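Local coordinates for importin-95 (Chaetomium thermophilum, PDB 4XRI), which probably carries protein cargo into the nucleus as a flexible importin-beta transport receptor and probably binds a small GTPase, at residues V516-N521 / L557-E562. The protein carries 2 engineered substitutions. Numbering follows the deposited sequence.
Sequences VTAPMN and LQRLEE
Arg559 reaches from helix 546-567 to Thr517 and Ala518, in the loop that leaves helix 503-516, across a backbone separation of 9.2 Å between Ala518 CA and Arg559 CA. The contact belongs to the alpha-solenoid of stacked HEAT-repeat helices that builds importin beta, and it ties the turn between helices 503-516 and 524-539 to a helix further along the chain. At this separation one long side chain does nearly all the bridging. Arg559 leaves its helix with CG anti to the carbonyl carbon (chi1 -70°) and runs fully extended from CG to NE, which carries the guanidinium to the loop, while Leu586 of helix 573-597 touches the same side chain. Thr517, a buried residue, is met at about a right angle. Its OG1 lies at the guanidinium edge, only 1° out of the plane, and accepts a hydrogen bond from Arg559 NH1. The same hydroxyl is also hydrogen-bonded to Leu513 O, one turn back in helix 503-516, so it links the last turn of that helix to the arginine. A second bond from NH1 goes to Tyr531 OH of helix 524-539, and NH2 is bonded to Leu514 O; the guanidinium thus joins both helices flanking the loop, and these partners probably restrict its rotation. Ala518 adds a looser contact beside the other terminal nitrogen, with CB 4.0 Å from Arg559 NH2. The polar link to the loop is moderately bent: Arg559 NH1 stands 2.9 Å from Thr517 OG1, with an N-H...O angle of 154°.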
ATOM      1  N   VAL A 516     -25.833  19.732  -0.629  1.00 44.92           N
ATOM      2  CA  VAL A 516     -25.872  18.274  -0.653  1.00 46.99           C
ATOM      3  C   VAL A 516     -25.397  17.675   0.675  1.00 49.66           C
ATOM      4  O   VAL A 516     -25.786  16.563   1.035  1.00 43.97           O
ATOM      5  CB  VAL A 516     -25.024  17.714  -1.826  1.00 53.21           C
ATOM      6  CG1 VAL A 516     -23.553  18.033  -1.639  1.00 46.32           C
ATOM      7  CG2 VAL A 516     -25.239  16.215  -1.991  1.00 56.28           C
ATOM      8  N   THR A 517     -24.577  18.416   1.415  1.00 50.67           N
ATOM      9  CA  THR A 517     -24.100  17.948   2.715  1.00 48.16           C
ATOM     10  C   THR A 517     -25.021  18.384   3.853  1.00 48.35           C
ATOM     11  O   THR A 517     -24.835  17.987   5.006  1.00 53.30           O
ATOM     12  CB  THR A 517     -22.672  18.454   3.023  1.00 46.76           C
ATOM     13  OG1 THR A 517     -22.616  19.876   2.852  1.00 43.97           O
ATOM     14  CG2 THR A 517     -21.652  17.796   2.107  1.00 40.20           C
ATOM     15  N   ALA A 518     -26.016  19.201   3.521  1.00 44.14           N
ATOM     16  CA  ALA A 518     -26.927  19.767   4.517  1.00 56.15           C
ATOM     17  C   ALA A 518     -27.816  18.750   5.254  1.00 67.77           C
ATOM     18  O   ALA A 518     -27.985  18.867   6.469  1.00 66.59           O
ATOM     19  CB  ALA A 518     -27.801  20.833   3.867  1.00 57.33           C
ATOM     20  N   PRO A 519     -28.400  17.763   4.539  1.00 67.26           N
ATOM     21  CA  PRO A 519     -29.248  16.831   5.290  1.00 72.09           C
ATOM     22  C   PRO A 519     -28.474  16.029   6.329  1.00 75.40           C
ATOM     23  O   PRO A 519     -27.324  15.666   6.095  1.00 77.59           O
ATOM     24  CB  PRO A 519     -29.807  15.902   4.200  1.00 70.21           C
ATOM     25  CG  PRO A 519     -29.712  16.684   2.949  1.00 69.15           C
ATOM     26  CD  PRO A 519     -28.464  17.497   3.091  1.00 67.61           C
ATOM     27  N   MET A 520     -29.108  15.770   7.467  1.00 80.17           N
ATOM     28  CA  MET A 520     -28.509  14.931   8.495  1.00 85.09           C
ATOM     29  C   MET A 520     -28.881  13.475   8.249  1.00 87.51           C
ATOM     30  O   MET A 520     -28.495  12.587   9.009  1.00 84.24           O
ATOM     31  CB  MET A 520     -28.962  15.372   9.889  1.00 90.53           C
ATOM     32  CG  MET A 520     -28.728  16.850  10.201  1.00 95.40           C
ATOM     33  SD  MET A 520     -27.021  17.267  10.625  1.00 97.21           S
ATOM     34  CE  MET A 520     -26.336  17.689   9.024  1.00 55.25           C
ATOM     35  N   ASN A 521     -29.630  13.239   7.175  1.00 86.03           N
ATOM     36  CA  ASN A 521     -30.116  11.903   6.850  1.00 89.57           C
ATOM     37  C   ASN A 521     -29.734  11.428   5.453  1.00 86.36           C
ATOM     38  O   ASN A 521     -30.133  10.341   5.034  1.00 89.46           O
ATOM     39  CB  ASN A 521     -31.637  11.849   6.995  1.00 95.61           C
ATOM     40  CG  ASN A 521     -32.076  11.586   8.417  1.00 98.78           C
ATOM     41  OD1 ASN A 521     -31.398  10.884   9.166  1.00 98.12           O
ATOM     42  ND2 ASN A 521     -33.218  12.145   8.798  1.00101.83           N
ATOM     43  N   LEU A 557     -17.973  26.025  10.980  1.00 39.49           N
ATOM     44  CA  LEU A 557     -17.882  26.151  12.430  1.00 38.14           C
ATOM     45  C   LEU A 557     -19.230  25.920  13.104  1.00 43.70           C
ATOM     46  O   LEU A 557     -19.317  25.238  14.124  1.00 40.17           O
ATOM     47  CB  LEU A 557     -17.338  27.531  12.809  1.00 40.73           C
ATOM     48  CG  LEU A 557     -15.817  27.643  12.915  1.00 42.16           C
ATOM     49  CD1 LEU A 557     -15.406  29.094  13.123  1.00 43.31           C
ATOM     50  CD2 LEU A 557     -15.318  26.771  14.052  1.00 40.20           C
ATOM     51  N   GLN A 558     -20.279  26.494  12.525  1.00 42.58           N
ATOM     52  CA  GLN A 558     -21.633  26.336  13.045  1.00 46.89           C
ATOM     53  C   GLN A 558     -22.068  24.868  13.028  1.00 40.19           C
ATOM     54  O   GLN A 558     -22.653  24.370  13.992  1.00 40.34           O
ATOM     55  CB  GLN A 558     -22.609  27.192  12.234  1.00 50.43           C
ATOM     56  CG  GLN A 558     -23.983  27.334  12.850  1.00 68.13           C
ATOM     57  CD  GLN A 558     -24.842  28.358  12.126  1.00 85.47           C
ATOM     58  OE1 GLN A 558     -24.368  29.077  11.243  1.00 90.27           O
ATOM     59  NE2 GLN A 558     -26.115  28.429  12.499  1.00 86.98           N
ATOM     60  N   ARG A 559     -21.764  24.184  11.928  1.00 38.62           N
ATOM     61  CA  ARG A 559     -22.080  22.765  11.781  1.00 40.67           C
ATOM     62  C   ARG A 559     -21.284  21.902  12.755  1.00 44.68           C
ATOM     63  O   ARG A 559     -21.808  20.932  13.306  1.00 41.77           O
ATOM     64  CB  ARG A 559     -21.820  22.303  10.344  1.00 39.34           C
ATOM     65  CG  ARG A 559     -22.800  22.869   9.325  1.00 37.98           C
ATOM     66  CD  ARG A 559     -22.626  22.215   7.965  1.00 39.38           C
ATOM     67  NE  ARG A 559     -23.541  22.784   6.979  1.00 45.92           N
ATOM     68  CZ  ARG A 559     -23.668  22.352   5.729  1.00 48.46           C
ATOM     69  NH1 ARG A 559     -22.943  21.328   5.300  1.00 48.34           N
ATOM     70  NH2 ARG A 559     -24.528  22.944   4.908  1.00 52.29           N
ATOM     71  N   LEU A 560     -20.019  22.260  12.960  1.00 36.48           N
ATOM     72  CA  LEU A 560     -19.172  21.577  13.933  1.00 37.26           C
ATOM     73  C   LEU A 560     -19.742  21.694  15.341  1.00 39.05           C
ATOM     74  O   LEU A 560     -19.801  20.714  16.085  1.00 35.73           O
ATOM     75  CB  LEU A 560     -17.749  22.141  13.891  1.00 37.95           C
ATOM     76  CG  LEU A 560     -16.739  21.394  13.016  1.00 39.94           C
ATOM     77  CD1 LEU A 560     -15.420  22.153  12.958  1.00 41.22           C
ATOM     78  CD2 LEU A 560     -16.532  19.992  13.565  1.00 32.05           C
ATOM     79  N   GLU A 561     -20.154  22.905  15.698  1.00 38.13           N
ATOM     80  CA  GLU A 561     -20.780  23.165  16.991  1.00 41.52           C
ATOM     81  C   GLU A 561     -22.054  22.346  17.178  1.00 42.38           C
ATOM     82  O   GLU A 561     -22.357  21.892  18.282  1.00 41.55           O
ATOM     83  CB  GLU A 561     -21.090  24.657  17.143  1.00 46.27           C
ATOM     84  CG  GLU A 561     -19.855  25.529  17.288  1.00 44.27           C
ATOM     85  CD  GLU A 561     -20.147  27.004  17.080  1.00 48.28           C
ATOM     86  OE1 GLU A 561     -21.273  27.333  16.648  1.00 47.28           O
ATOM     87  OE2 GLU A 561     -19.251  27.833  17.345  1.00 48.56           O
ATOM     88  N   GLU A 562     -22.788  22.149  16.087  1.00 35.59           N
ATOM     89  CA  GLU A 562     -24.055  21.428  16.140  1.00 40.59           C
ATOM     90  C   GLU A 562     -23.878  19.918  16.329  1.00 45.94           C
ATOM     91  O   GLU A 562     -24.826  19.222  16.690  1.00 42.75           O
ATOM     92  CB  GLU A 562     -24.868  21.708  14.873  1.00 38.50           C
ATOM     93  CG  GLU A 562     -25.544  23.072  14.883  1.00 53.26           C
ATOM     94  CD  GLU A 562     -26.092  23.481  13.528  1.00 66.11           C
ATOM     95  OE1 GLU A 562     -25.901  22.726  12.554  1.00 69.31           O
ATOM     96  OE2 GLU A 562     -26.712  24.563  13.438  1.00 71.80           O
TER